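NAD-dependent epimerase/dehydratase (Methanobrevibacter ruminantium, PDB 6DNT) probably interconverts UDP-N-acetylglucosamine and its C4 epimer as an NAD-dependent sugar-nucleotide epimerase, and binds UDP-N-acetylmuramic acid. Local coordinates at residues Y105-A110 / L259-D264. Numbering follows the deposited sequence.
Sequences YVFHLA and LSAESD. With NAD (nicotinamide-adenine-dinucleotide), chain B.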
# COMPACT_ATOMS: atom_id res chain seq x y z
N TYR A 105 -13.62 -18.77 -8.38
CA TYR A 105 -13.57 -17.55 -7.57
C TYR A 105 -12.73 -17.78 -6.33
O TYR A 105 -12.65 -18.90 -5.83
CB TYR A 105 -14.97 -17.15 -7.12
CG TYR A 105 -15.94 -16.92 -8.24
CD1 TYR A 105 -15.73 -15.91 -9.17
CD2 TYR A 105 -17.08 -17.72 -8.38
CE1 TYR A 105 -16.62 -15.70 -10.21
CE2 TYR A 105 -17.97 -17.52 -9.42
CZ TYR A 105 -17.73 -16.51 -10.34
OH TYR A 105 -18.61 -16.31 -11.37
N VAL A 106 -12.11 -16.70 -5.86
CA VAL A 106 -11.32 -16.71 -4.64
C VAL A 106 -11.83 -15.60 -3.72
O VAL A 106 -11.86 -14.44 -4.09
CB VAL A 106 -9.82 -16.49 -4.93
CG1 VAL A 106 -9.02 -16.39 -3.64
CG2 VAL A 106 -9.30 -17.63 -5.81
N PHE A 107 -12.23 -16.00 -2.52
CA PHE A 107 -12.67 -15.07 -1.48
C PHE A 107 -11.53 -14.99 -0.49
O PHE A 107 -11.20 -16.00 0.15
CB PHE A 107 -13.93 -15.56 -0.79
CG PHE A 107 -15.10 -15.70 -1.72
CD1 PHE A 107 -15.30 -16.90 -2.41
CD2 PHE A 107 -15.99 -14.66 -1.91
CE1 PHE A 107 -16.38 -17.05 -3.27
CE2 PHE A 107 -17.07 -14.80 -2.78
CZ PHE A 107 -17.25 -15.99 -3.46
N HIS A 108 -10.89 -13.83 -0.38
CA HIS A 108 -9.71 -13.72 0.45
C HIS A 108 -10.05 -13.01 1.77
O HIS A 108 -10.09 -11.79 1.83
CB HIS A 108 -8.59 -13.00 -0.30
CG HIS A 108 -7.34 -12.83 0.50
ND1 HIS A 108 -6.88 -13.78 1.38
CD2 HIS A 108 -6.43 -11.83 0.52
CE1 HIS A 108 -5.76 -13.36 1.93
NE2 HIS A 108 -5.46 -12.18 1.42
N LEU A 109 -10.28 -13.81 2.80
CA LEU A 109 -10.56 -13.30 4.16
C LEU A 109 -9.45 -13.56 5.15
O LEU A 109 -9.46 -12.95 6.22
CB LEU A 109 -11.86 -13.89 4.71
CG LEU A 109 -13.07 -13.62 3.81
CD1 LEU A 109 -13.49 -14.87 3.06
CD2 LEU A 109 -14.24 -13.07 4.63
N ALA A 110 -8.49 -14.44 4.82
CA ALA A 110 -7.40 -14.73 5.75
C ALA A 110 -6.59 -13.47 5.97
O ALA A 110 -6.23 -12.80 5.01
CB ALA A 110 -6.51 -15.87 5.24
N LEU A 259 -22.54 -11.80 -4.01
CA LEU A 259 -22.99 -10.88 -5.06
C LEU A 259 -21.83 -10.21 -5.80
O LEU A 259 -21.91 -10.01 -7.02
CB LEU A 259 -23.95 -9.83 -4.49
CG LEU A 259 -25.32 -10.37 -4.08
CD1 LEU A 259 -26.09 -9.35 -3.26
CD2 LEU A 259 -26.13 -10.76 -5.30
N SER A 260 -20.74 -9.88 -5.09
CA SER A 260 -19.57 -9.28 -5.72
C SER A 260 -18.89 -10.24 -6.70
O SER A 260 -18.38 -9.82 -7.76
CB SER A 260 -18.54 -8.85 -4.66
OG SER A 260 -19.07 -7.82 -3.86
N ALA A 261 -18.86 -11.51 -6.33
CA ALA A 261 -18.28 -12.55 -7.18
C ALA A 261 -19.04 -12.66 -8.49
O ALA A 261 -18.44 -12.84 -9.55
CB ALA A 261 -18.27 -13.89 -6.47
N GLU A 262 -20.36 -12.53 -8.41
CA GLU A 262 -21.26 -12.67 -9.57
C GLU A 262 -21.36 -11.40 -10.42
O GLU A 262 -21.83 -11.47 -11.56
CB GLU A 262 -22.67 -13.06 -9.10
CG GLU A 262 -22.73 -14.39 -8.37
CD GLU A 262 -24.08 -14.68 -7.74
OE1 GLU A 262 -24.78 -13.73 -7.30
OE2 GLU A 262 -24.45 -15.87 -7.68
N SER A 263 -20.94 -10.26 -9.88
CA SER A 263 -21.03 -8.96 -10.55
C SER A 263 -19.97 -8.77 -11.63
O SER A 263 -18.89 -9.37 -11.55
CB SER A 263 -20.88 -7.84 -9.51
OG SER A 263 -20.87 -6.54 -10.10
N ASP A 264 -20.27 -7.93 -12.62
CA ASP A 264 -19.28 -7.51 -13.62
C ASP A 264 -18.43 -6.32 -13.15
O ASP A 264 -17.50 -5.91 -13.84
CB ASP A 264 -19.95 -7.14 -14.95
CG ASP A 264 -20.44 -8.36 -15.73
OD1 ASP A 264 -19.94 -9.49 -15.51
OD2 ASP A 264 -21.33 -8.17 -16.59
PA NAD B . -10.93 -14.04 11.79
O1A NAD B . -12.11 -14.70 12.45
O2A NAD B . -9.66 -13.94 12.55
O5B NAD B . -10.70 -14.82 10.40
C5B NAD B . -9.43 -14.86 9.77
C4B NAD B . -9.18 -16.31 9.42
O4B NAD B . -7.96 -16.39 8.68
C3B NAD B . -9.00 -17.19 10.64
O3B NAD B . -9.82 -18.35 10.50
C2B NAD B . -7.51 -17.51 10.69
O2B NAD B . -7.17 -18.79 11.25
C1B NAD B . -7.12 -17.40 9.23
N9A NAD B . -5.75 -16.95 8.95
C8A NAD B . -5.11 -15.86 9.44
N7A NAD B . -3.88 -15.74 8.90
C5A NAD B . -3.73 -16.76 8.02
C6A NAD B . -2.68 -17.22 7.10
N6A NAD B . -1.52 -16.55 7.02
N1A NAD B . -2.93 -18.34 6.35
C2A NAD B . -4.09 -19.01 6.44
N3A NAD B . -5.11 -18.64 7.26
C4A NAD B . -4.96 -17.54 8.05
O3 NAD B . -11.35 -12.56 11.30
PN NAD B . -12.70 -12.06 10.63
O1N NAD B . -13.52 -13.20 10.09
O2N NAD B . -13.34 -11.06 11.55
O5D NAD B . -12.07 -11.23 9.42
C5D NAD B . -12.13 -11.75 8.09
C4D NAD B . -11.61 -10.68 7.13
O4D NAD B . -12.47 -9.53 7.21
C3D NAD B . -10.20 -10.20 7.46
O3D NAD B . -9.47 -9.92 6.26
C2D NAD B . -10.45 -8.93 8.24
O2D NAD B . -9.33 -8.06 8.19
C1D NAD B . -11.67 -8.39 7.54
N1N NAD B . -12.47 -7.44 8.32
C2N NAD B . -13.15 -7.84 9.41
C3N NAD B . -13.92 -6.93 10.14
C7N NAD B . -14.70 -7.31 11.38
O7N NAD B . -15.35 -6.44 11.94
N7N NAD B . -14.65 -8.54 11.89
C4N NAD B . -13.98 -5.61 9.68
C5N NAD B . -13.27 -5.22 8.56
C6N NAD B . -12.51 -6.16 7.89
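Tyr105 and Phe107 on strand 105-108 of the Rossmann sheet meet Ala261, near the C-terminal end of helix 250-262, in a buried, apolar helix-on-sheet contact with no hydrogen bond across it. Ala261 brings both its methyl and its carbonyl oxygen to the strand, the methyl meeting both rings. Ala261 CB sits over the centre of the Tyr105 ring, 4.2 Å from the centroid and 12° off the normal, a CH-pi contact made face-on. Chi1 of Tyr105 (-58°, CG anti to the carbonyl carbon) swings the ring out over Ala261, and chi2 (-63°) turns its face onto the methyl. Ala261 CB also lies 3.8 Å from Phe107 CZ, approaching that ring obliquely. Alanine suits this place in the angle between two rings, where a longer side chain would probably run into one or the other. The tyrosine ring also borders the helix backbone, its CE1 lying 3.5 Å from Ala261 O. Tyrosine suits its partly exposed position, the flat ring offering a face to the methyl while the polar OH lies at the far end, beside the helix backbone. An alanine in place of Tyr105 would take away the ring face, and Ala261 would probably lose its CH-pi partner and face a gap beside the strand. Phe107 suits an apolar setting, its side chain packing also on Val39, Val41 and Ile149. Beyond the strand's C-terminal end the chain reaches the cofactor, as is characteristic of Rossmann folds: Leu109 O accepts a weak 3.0 Å hydrogen bond from NAD O3D. Strand 105-108 runs between the parallel strands 38-42 and 147-153; helix 250-262 packs on the sheet through Ala261, which also touches Ile149, while Val106 packs on Leu136 and Cys140 of helix 122-142, leaving the strand sandwiched between two helices.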